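Local coordinates for GTPase-activating protein BEM3 (Saccharomyces cerevisiae S288C, PDB 6FSF) that stimulates GTP hydrolysis by CDC42 and, less efficiently, RHO1, and binds phosphatidylinositol 3-phosphate; its tandem PX and PH domains form this chain, at residues T87-T91 and T158-R162; L145-P150 and T221-T227; E181-L185 and L208-H212. The contacts are given in a common frame with arbitrary orientation. Residue numbers count along the deposited sequence, not the author numbering.

Contact 1: T87-T91 and T158-R162; sequences TLSPT and TWRVR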
loop_
_atom_site.group_PDB
_atom_site.type_symbol
_atom_site.label_atom_id
_atom_site.label_comp_id
_atom_site.label_asym_id
_atom_site.label_seq_id
_atom_site.Cartn_x
_atom_site.Cartn_y
_atom_site.Cartn_z
ATOM N N THR A 87 -11.127 10.092 -5.063
ATOM C CA THR A 87 -10.338 10.613 -6.175
ATOM C C THR A 87 -8.877 10.257 -5.932
ATOM O O THR A 87 -8.303 10.638 -4.907
ATOM C CB THR A 87 -10.509 12.128 -6.334
ATOM O OG1 THR A 87 -9.785 12.808 -5.298
ATOM C CG2 THR A 87 -11.978 12.509 -6.248
ATOM N N LEU A 88 -8.286 9.517 -6.869
ATOM C CA LEU A 88 -6.915 9.037 -6.723
ATOM C C LEU A 88 -5.919 10.184 -6.873
ATOM O O LEU A 88 -5.829 10.799 -7.943
ATOM C CB LEU A 88 -6.620 7.947 -7.751
ATOM C CG LEU A 88 -5.278 7.221 -7.597
ATOM C CD1 LEU A 88 -5.285 6.381 -6.336
ATOM C CD2 LEU A 88 -4.935 6.365 -8.813
ATOM N N SER A 89 -5.165 10.463 -5.810
ATOM C CA SER A 89 -4.103 11.456 -5.827
ATOM C C SER A 89 -2.942 10.935 -4.988
ATOM O O SER A 89 -3.162 10.189 -4.029
ATOM C CB SER A 89 -4.569 12.813 -5.276
ATOM O OG SER A 89 -4.440 12.856 -3.865
ATOM N N PRO A 90 -1.707 11.305 -5.335
ATOM C CA PRO A 90 -0.558 10.793 -4.563
ATOM C C PRO A 90 -0.582 11.172 -3.092
ATOM O O PRO A 90 -0.155 10.371 -2.249
ATOM C CB PRO A 90 0.645 11.412 -5.288
ATOM C CG PRO A 90 0.162 11.654 -6.672
ATOM C CD PRO A 90 -1.281 12.038 -6.538
ATOM N N THR A 91 -1.064 12.372 -2.756
ATOM C CA THR A 91 -1.043 12.792 -1.358
ATOM C C THR A 91 -2.066 12.029 -0.522
ATOM O O THR A 91 -1.840 11.798 0.673
ATOM C CB THR A 91 -1.278 14.301 -1.253
ATOM O OG1 THR A 91 -1.257 14.697 0.123
ATOM C CG2 THR A 91 -2.614 14.687 -1.871
ATOM N N THR A 158 -5.130 13.366 -14.987
ATOM C CA THR A 158 -5.466 12.480 -13.885
ATOM C C THR A 158 -4.339 11.481 -13.643
ATOM O O THR A 158 -3.471 11.261 -14.490
ATOM C CB THR A 158 -6.775 11.735 -14.167
ATOM O OG1 THR A 158 -6.687 11.072 -15.438
ATOM C CG2 THR A 158 -7.948 12.705 -14.186
ATOM N N TRP A 159 -4.353 10.886 -12.456
ATOM C CA TRP A 159 -3.390 9.866 -12.073
ATOM C C TRP A 159 -3.946 8.478 -12.367
ATOM O O TRP A 159 -5.157 8.249 -12.326
ATOM C CB TRP A 159 -3.028 9.978 -10.588
ATOM C CG TRP A 159 -2.424 11.299 -10.216
ATOM C CD1 TRP A 159 -3.082 12.398 -9.746
ATOM C CD2 TRP A 159 -1.040 11.661 -10.290
ATOM N NE1 TRP A 159 -2.194 13.422 -9.521
ATOM C CE2 TRP A 159 -0.934 12.995 -9.848
ATOM C CE3 TRP A 159 0.120 10.987 -10.685
ATOM C CZ2 TRP A 159 0.285 13.668 -9.790
ATOM C CZ3 TRP A 159 1.331 11.657 -10.627
ATOM C CH2 TRP A 159 1.404 12.984 -10.183
ATOM N N ARG A 160 -3.038 7.550 -12.667
ATOM C CA ARG A 160 -3.394 6.172 -12.973
ATOM C C ARG A 160 -2.354 5.240 -12.365
ATOM O O ARG A 160 -1.160 5.554 -12.346
ATOM C CB ARG A 160 -3.495 5.941 -14.486
ATOM C CG ARG A 160 -2.286 6.447 -15.267
ATOM C CD ARG A 160 -2.416 6.177 -16.759
ATOM N NE ARG A 160 -3.547 6.874 -17.361
ATOM C CZ ARG A 160 -3.948 6.692 -18.615
ATOM N NH1 ARG A 160 -4.987 7.367 -19.090
ATOM N NH2 ARG A 160 -3.310 5.830 -19.395
ATOM N N VAL A 161 -2.814 4.093 -11.872
ATOM C CA VAL A 161 -1.936 3.113 -11.239
ATOM C C VAL A 161 -1.145 2.378 -12.312
ATOM O O VAL A 161 -1.714 1.881 -13.291
ATOM C CB VAL A 161 -2.750 2.131 -10.379
ATOM C CG1 VAL A 161 -1.834 1.112 -9.722
ATOM C CG2 VAL A 161 -3.564 2.888 -9.338
ATOM N N ARG A 162 0.170 2.305 -12.128
ATOM C CA ARG A 162 1.052 1.569 -13.019
ATOM C C ARG A 162 1.975 0.687 -12.195
ATOM O O ARG A 162 2.284 0.993 -11.042
ATOM C CB ARG A 162 1.890 2.511 -13.896
ATOM C CG ARG A 162 1.109 3.202 -14.995
ATOM C CD ARG A 162 0.666 2.206 -16.051
ATOM N NE ARG A 162 -0.782 2.197 -16.219
ATOM C CZ ARG A 162 -1.433 2.934 -17.112
ATOM N NH1 ARG A 162 -0.762 3.742 -17.921
ATOM N NH2 ARG A 162 -2.755 2.865 -17.195
#

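Contact 2: L145-P150 and T221-T227; sequences LLLRRP and TKYYICT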
loop_
_atom_site.group_PDB
_atom_site.type_symbol
_atom_site.label_atom_id
_atom_site.label_comp_id
_atom_site.label_asym_id
_atom_site.label_seq_id
_atom_site.Cartn_x
_atom_site.Cartn_y
_atom_site.Cartn_z
ATOM N N LEU A 145 3.317 2.263 -8.922
ATOM C CA LEU A 145 3.582 3.674 -9.160
ATOM C C LEU A 145 2.297 4.374 -9.576
ATOM O O LEU A 145 1.328 3.740 -10.000
ATOM C CB LEU A 145 4.661 3.871 -10.236
ATOM C CG LEU A 145 6.031 3.244 -9.985
ATOM C CD1 LEU A 145 6.919 3.392 -11.213
ATOM C CD2 LEU A 145 6.692 3.862 -8.766
ATOM N N LEU A 146 2.303 5.698 -9.451
ATOM C CA LEU A 146 1.210 6.551 -9.903
ATOM C C LEU A 146 1.723 7.445 -11.022
ATOM O O LEU A 146 2.755 8.104 -10.869
ATOM C CB LEU A 146 0.646 7.392 -8.755
ATOM C CG LEU A 146 -0.081 6.611 -7.655
ATOM C CD1 LEU A 146 -0.555 7.536 -6.546
ATOM C CD2 LEU A 146 -1.251 5.834 -8.239
ATOM N N LEU A 147 1.006 7.466 -12.144
ATOM C CA LEU A 147 1.469 8.107 -13.368
ATOM C C LEU A 147 0.503 9.196 -13.811
ATOM O O LEU A 147 -0.717 9.000 -13.802
ATOM C CB LEU A 147 1.635 7.076 -14.490
ATOM C CG LEU A 147 2.056 7.604 -15.863
ATOM C CD1 LEU A 147 3.420 8.268 -15.791
ATOM C CD2 LEU A 147 2.057 6.476 -16.880
ATOM N N ARG A 148 1.060 10.340 -14.210
ATOM C CA ARG A 148 0.297 11.449 -14.762
ATOM C C ARG A 148 0.983 11.954 -16.024
ATOM O O ARG A 148 2.209 11.886 -16.152
ATOM C CB ARG A 148 0.155 12.605 -13.751
ATOM C CG ARG A 148 -0.669 13.790 -14.249
ATOM C CD ARG A 148 -0.671 14.938 -13.248
ATOM N NE ARG A 148 0.652 15.538 -13.070
ATOM C CZ ARG A 148 1.081 16.618 -13.718
ATOM N NH1 ARG A 148 0.294 17.227 -14.597
ATOM N NH2 ARG A 148 2.297 17.092 -13.485
ATOM N N ARG A 149 0.179 12.455 -16.959
ATOM C CA ARG A 149 0.657 13.058 -18.190
ATOM C C ARG A 149 0.165 14.496 -18.294
ATOM O O ARG A 149 -0.919 14.818 -17.797
ATOM C CB ARG A 149 0.182 12.266 -19.412
ATOM C CG ARG A 149 0.603 10.812 -19.391
ATOM C CD ARG A 149 2.116 10.687 -19.423
ATOM N NE ARG A 149 2.680 11.413 -20.555
ATOM C CZ ARG A 149 2.720 10.940 -21.796
ATOM N NH1 ARG A 149 3.250 11.668 -22.770
ATOM N NH2 ARG A 149 2.235 9.734 -22.064
ATOM N N PRO A 150 0.939 15.387 -18.934
ATOM C CA PRO A 150 0.565 16.797 -19.104
ATOM C C PRO A 150 -0.801 16.988 -19.762
ATOM O O PRO A 150 -1.046 16.423 -20.828
ATOM C CB PRO A 150 1.678 17.344 -20.002
ATOM C CG PRO A 150 2.850 16.472 -19.708
ATOM C CD PRO A 150 2.270 15.103 -19.499
ATOM N N THR A 221 9.378 14.164 -24.130
ATOM C CA THR A 221 8.151 13.682 -23.510
ATOM C C THR A 221 8.375 13.591 -22.005
ATOM O O THR A 221 9.454 13.197 -21.556
ATOM C CB THR A 221 7.723 12.320 -24.072
ATOM O OG1 THR A 221 7.929 12.297 -25.489
ATOM C CG2 THR A 221 6.249 12.075 -23.792
ATOM N N LYS A 222 7.354 13.954 -21.234
ATOM C CA LYS A 222 7.461 14.075 -19.784
ATOM C C LYS A 222 6.472 13.141 -19.102
ATOM O O LYS A 222 5.276 13.168 -19.414
ATOM C CB LYS A 222 7.181 15.508 -19.327
ATOM C CG LYS A 222 7.776 16.591 -20.201
ATOM C CD LYS A 222 7.027 17.894 -19.983
ATOM C CE LYS A 222 7.980 19.072 -19.889
ATOM N NZ LYS A 222 7.262 20.319 -19.491
ATOM N N TYR A 223 6.969 12.328 -18.167
ATOM C CA TYR A 223 6.136 11.442 -17.361
ATOM C C TYR A 223 6.301 11.804 -15.891
ATOM O O TYR A 223 7.424 11.843 -15.383
ATOM C CB TYR A 223 6.496 9.960 -17.567
ATOM C CG TYR A 223 6.316 9.425 -18.981
ATOM C CD1 TYR A 223 5.807 10.215 -19.991
ATOM C CD2 TYR A 223 6.649 8.118 -19.298
ATOM C CE1 TYR A 223 5.651 9.739 -21.272
ATOM C CE2 TYR A 223 6.476 7.629 -20.581
ATOM C CZ TYR A 223 5.982 8.447 -21.565
ATOM O OH TYR A 223 5.816 7.979 -22.846
ATOM N N TYR A 224 5.188 12.056 -15.210
ATOM C CA TYR A 224 5.187 12.357 -13.783
ATOM C C TYR A 224 4.855 11.083 -13.015
ATOM O O TYR A 224 3.809 10.467 -13.247
ATOM C CB TYR A 224 4.189 13.469 -13.463
ATOM C CG TYR A 224 4.503 14.769 -14.169
ATOM C CD1 TYR A 224 5.272 15.748 -13.555
ATOM C CD2 TYR A 224 4.045 15.009 -15.459
ATOM C CE1 TYR A 224 5.567 16.936 -14.202
ATOM C CE2 TYR A 224 4.336 16.191 -16.113
ATOM C CZ TYR A 224 5.096 17.151 -15.479
ATOM O OH TYR A 224 5.388 18.331 -16.125
ATOM N N ILE A 225 5.750 10.683 -12.113
ATOM C CA ILE A 225 5.650 9.411 -11.411
ATOM C C ILE A 225 5.800 9.660 -9.917
ATOM O O ILE A 225 6.726 10.357 -9.489
ATOM C CB ILE A 225 6.715 8.410 -11.903
ATOM C CG1 ILE A 225 6.538 8.142 -13.399
ATOM C CG2 ILE A 225 6.641 7.117 -11.108
ATOM C CD1 ILE A 225 7.755 7.538 -14.059
ATOM N N CYS A 226 4.894 9.088 -9.129
ATOM C CA CYS A 226 4.931 9.190 -7.680
ATOM C C CYS A 226 4.934 7.798 -7.065
ATOM O O CYS A 226 4.344 6.860 -7.608
ATOM C CB CYS A 226 3.735 9.989 -7.146
ATOM S SG CYS A 226 3.652 11.699 -7.715
ATOM N N THR A 227 5.613 7.670 -5.930
ATOM C CA THR A 227 5.603 6.445 -5.147
ATOM C C THR A 227 4.644 6.587 -3.971
ATOM O O THR A 227 4.169 7.676 -3.649
ATOM C CB THR A 227 7.011 6.101 -4.651
ATOM O OG1 THR A 227 7.616 7.260 -4.064
ATOM C CG2 THR A 227 7.879 5.600 -5.796
#

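Contact 3: E181-L185 and L208-H212; sequences ETIKL and LITEH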
loop_
_atom_site.group_PDB
_atom_site.type_symbol
_atom_site.label_atom_id
_atom_site.label_comp_id
_atom_site.label_asym_id
_atom_site.label_seq_id
_atom_site.Cartn_x
_atom_site.Cartn_y
_atom_site.Cartn_z
ATOM N N GLU A 181 3.596 1.650 -21.462
ATOM C CA GLU A 181 4.659 2.641 -21.569
ATOM C C GLU A 181 6.009 1.940 -21.467
ATOM O O GLU A 181 6.158 0.979 -20.708
ATOM C CB GLU A 181 4.546 3.716 -20.478
ATOM C CG GLU A 181 3.452 4.765 -20.684
ATOM C CD GLU A 181 2.142 4.410 -19.996
ATOM O OE1 GLU A 181 1.153 5.153 -20.178
ATOM O OE2 GLU A 181 2.099 3.392 -19.272
ATOM N N THR A 182 6.989 2.433 -22.226
ATOM C CA THR A 182 8.347 1.897 -22.213
ATOM C C THR A 182 9.314 3.063 -22.359
ATOM O O THR A 182 9.155 3.889 -23.263
ATOM C CB THR A 182 8.551 0.867 -23.338
ATOM O OG1 THR A 182 7.462 -0.067 -23.336
ATOM C CG2 THR A 182 9.845 0.093 -23.146
ATOM N N ILE A 183 10.312 3.134 -21.475
ATOM C CA ILE A 183 11.116 4.339 -21.306
ATOM C C ILE A 183 12.604 4.010 -21.325
ATOM O O ILE A 183 13.056 3.069 -20.666
ATOM C CB ILE A 183 10.732 5.077 -20.007
ATOM C CG1 ILE A 183 9.426 5.817 -20.232
ATOM C CG2 ILE A 183 11.812 6.063 -19.597
ATOM C CD1 ILE A 183 9.406 6.547 -21.577
ATOM N N LYS A 184 13.362 4.803 -22.079
ATOM C CA LYS A 184 14.818 4.736 -22.085
ATOM C C LYS A 184 15.368 5.726 -21.066
ATOM O O LYS A 184 15.044 6.916 -21.115
ATOM C CB LYS A 184 15.366 5.055 -23.475
ATOM C CG LYS A 184 15.463 3.874 -24.419
ATOM C CD LYS A 184 15.816 4.367 -25.814
ATOM C CE LYS A 184 16.773 3.428 -26.528
ATOM N NZ LYS A 184 17.148 3.990 -27.856
ATOM N N LEU A 185 16.204 5.237 -20.145
ATOM C CA LEU A 185 16.814 6.130 -19.166
ATOM C C LEU A 185 17.987 6.905 -19.750
ATOM O O LEU A 185 18.285 8.010 -19.287
ATOM C CB LEU A 185 17.275 5.348 -17.937
ATOM C CG LEU A 185 16.290 5.219 -16.771
ATOM C CD1 LEU A 185 15.163 4.254 -17.110
ATOM C CD2 LEU A 185 17.013 4.787 -15.504
ATOM N N LEU A 208 10.014 13.674 -12.125
ATOM C CA LEU A 208 9.703 13.857 -13.536
ATOM C C LEU A 208 10.774 13.199 -14.392
ATOM O O LEU A 208 11.970 13.422 -14.179
ATOM C CB LEU A 208 9.594 15.344 -13.886
ATOM C CG LEU A 208 9.540 15.688 -15.377
ATOM C CD1 LEU A 208 8.342 15.017 -16.032
ATOM C CD2 LEU A 208 9.501 17.194 -15.589
ATOM N N ILE A 209 10.341 12.400 -15.363
ATOM C CA ILE A 209 11.226 11.781 -16.344
ATOM C C ILE A 209 10.929 12.409 -17.700
ATOM O O ILE A 209 9.813 12.287 -18.218
ATOM C CB ILE A 209 11.052 10.256 -16.388
ATOM C CG1 ILE A 209 11.312 9.650 -15.008
ATOM C CG2 ILE A 209 11.984 9.645 -17.418
ATOM C CD1 ILE A 209 11.276 8.137 -14.988
ATOM N N THR A 210 11.926 13.085 -18.271
ATOM C CA THR A 210 11.786 13.793 -19.543
ATOM C C THR A 210 12.625 13.070 -20.592
ATOM O O THR A 210 13.842 13.265 -20.667
ATOM C CB THR A 210 12.211 15.253 -19.407
ATOM O OG1 THR A 210 11.475 15.872 -18.344
ATOM C CG2 THR A 210 11.936 16.005 -20.699
ATOM N N GLU A 211 11.969 12.255 -21.416
ATOM C CA GLU A 211 12.650 11.389 -22.373
ATOM C C GLU A 211 12.821 12.112 -23.706
ATOM O O GLU A 211 11.842 12.583 -24.293
ATOM C CB GLU A 211 11.871 10.089 -22.569
ATOM C CG GLU A 211 12.620 9.030 -23.360
ATOM C CD GLU A 211 11.756 7.827 -23.683
ATOM O OE1 GLU A 211 10.592 8.023 -24.089
ATOM O OE2 GLU A 211 12.241 6.685 -23.524
ATOM N N HIS A 212 14.061 12.184 -24.182
ATOM C CA HIS A 212 14.355 12.822 -25.461
ATOM C C HIS A 212 14.592 11.781 -26.552
ATOM O O HIS A 212 13.714 10.972 -26.854
ATOM C CB HIS A 212 15.575 13.738 -25.336
ATOM C CG HIS A 212 15.465 14.743 -24.233
ATOM N ND1 HIS A 212 14.341 15.519 -24.043
ATOM C CD2 HIS A 212 16.339 15.103 -23.264
ATOM C CE1 HIS A 212 14.527 16.311 -23.002
ATOM N NE2 HIS A 212 15.732 16.079 -22.511
#

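Contact 1: T87-T91 and T158-R162
L88, in the loop that leads into helix 90-107, has its CA-to-CB bond directed toward strand 160-167. Its CD2 lies 3.8 Å from CG2 of V161 and 4.5 Å from CB of W159, a small apolar patch that L146 of the neighbouring strand 142-148 extends. The carbonyl of the same leucine approaches the indole obliquely, with O of L88 3.7 Å from CD1 of W159. S89 then turns the chain into helix 90-107: it is the N-cap residue, and its OG accepts a hydrogen bond from the backbone N of K92. This is where the PX domain meets the PH domain, the start of a PX helix and the loop before it packing on W159 and V161, at and near the second strand of the PH sheet. P90, in the first turn of that helix, makes the tightest contact. Its CD sits 3.5 Å from the centroid of the five-membered ring of W159 and 14° off the ring normal, a CH-pi interaction over the indole face; CD of P90 is also 3.4 Å from NE1 of W159. That nitrogen donates its hydrogen bond to the carbonyl O of F201, in the loop between strands 188-193 and 206-211.

Contact 2: L145-P150 and T221-T227
Antiparallel pairing of the first and last strands of the PH-domain sheet, 142-148 and 221-226, joins residues far apart in sequence at the centre of the seven-strand order. The axes of the short segments 145-148 and 221-226 approach to 4.7 Å, with 152° between their directions. L146 and C226 form a hydrogen-bonded pair, N of L146 lying 3.0 Å from O of C226 and N of C226 2.9 Å from O of L146. R148 and Y224 repeat this pattern, with N of R148 2.9 Å from O of Y224 and N of Y224 3.1 Å from O of R148; between them L147 and I225 are a non-hydrogen-bonded pair. On the face of L147 and I225, CD1 of L147 packs 3.9 Å from CG1 of I225. R148 and Y224 share the other face, where CZ of R148 stacks 3.9 Å from the Y224 ring centroid in a cation-pi contact. Beyond the strand, R149 folds back, its NE making a weak hydrogen bond of 3.3 Å to O of K222. R148 also makes a cation-pi contact with F201, so its guanidinium contacts two aromatic rings, those of Y224 and F201, whereas L145, L147 and I225 associate through aliphatic packing.

Contact 3: E181-L185 and L208-H212
Strands 179-184 and 206-211 meet here without pairing: the axes of the short segments 181-184 and 208-211 pass 8.1 Å apart with 77° between their directions, and the nearest CA atoms, those of K184 and E211, are 7.0 Å apart. At that separation and angle the backbones cannot form beta bridges, and the contact is made by side chains meeting each other and, at E211, the backbone of K184. Each strand is paired elsewhere in the sheet, I183 with L171 of strand 170-174, I209 with Y223 of strand 221-226 and L208 with E191 of strand 188-193. Near-perpendicular strands facing each other across a core belong to the PH fold, in which a strongly bent antiparallel sheet closes on itself as a seven-stranded barrel or sandwich; strand 179-184 is the fourth of these strands along the chain and strand 206-211 the sixth. The CA-to-CB bonds of I183, I209 and E211 all point toward the opposing segment. The two isoleucines touch through their branch methyls, CG2 of I183 lying 4.2 Å from CG2 of I209; around them, Y223 packs on I183 and I225 on I209. E211 makes the polar part of the contact. With chi1 and chi2 both t, its extended side chain spans the gap, and OE2 of E211 accepts a hydrogen bond of 2.6 Å from the backbone N of K184, at a nearly straight 174°. The other carboxylate oxygen, OE1 of E211, comes within 3.1 Å of CD1 of I183. CB of K184 approaches OE2 of E211 to 3.5 Å, but the lysine side chain then leads away.

All three contacts involve the PH-domain sheet, but contact 1 alone joins it to the PX domain, through the loop before helix 90-107 and the first residue of that helix. Contacts 1 and 2 have centres about 9 Å apart and alternate along the chain; neighbouring strands 142-148 and 160-167 connect them through backbone pairing, while W159 packs on R148 and C226. Contact 3 is nested in sequence within the loop closed by contact 2, about 10 Å away between centres, and adjoins it through paired strands 206-211 and 221-226. Between contacts 1 and 3, centred about 19 Å apart, runs the salt bridge R162–E181. The PX-PH interface thus adjoins the PH sheet directly, so the two domains pack against each other in the tandem.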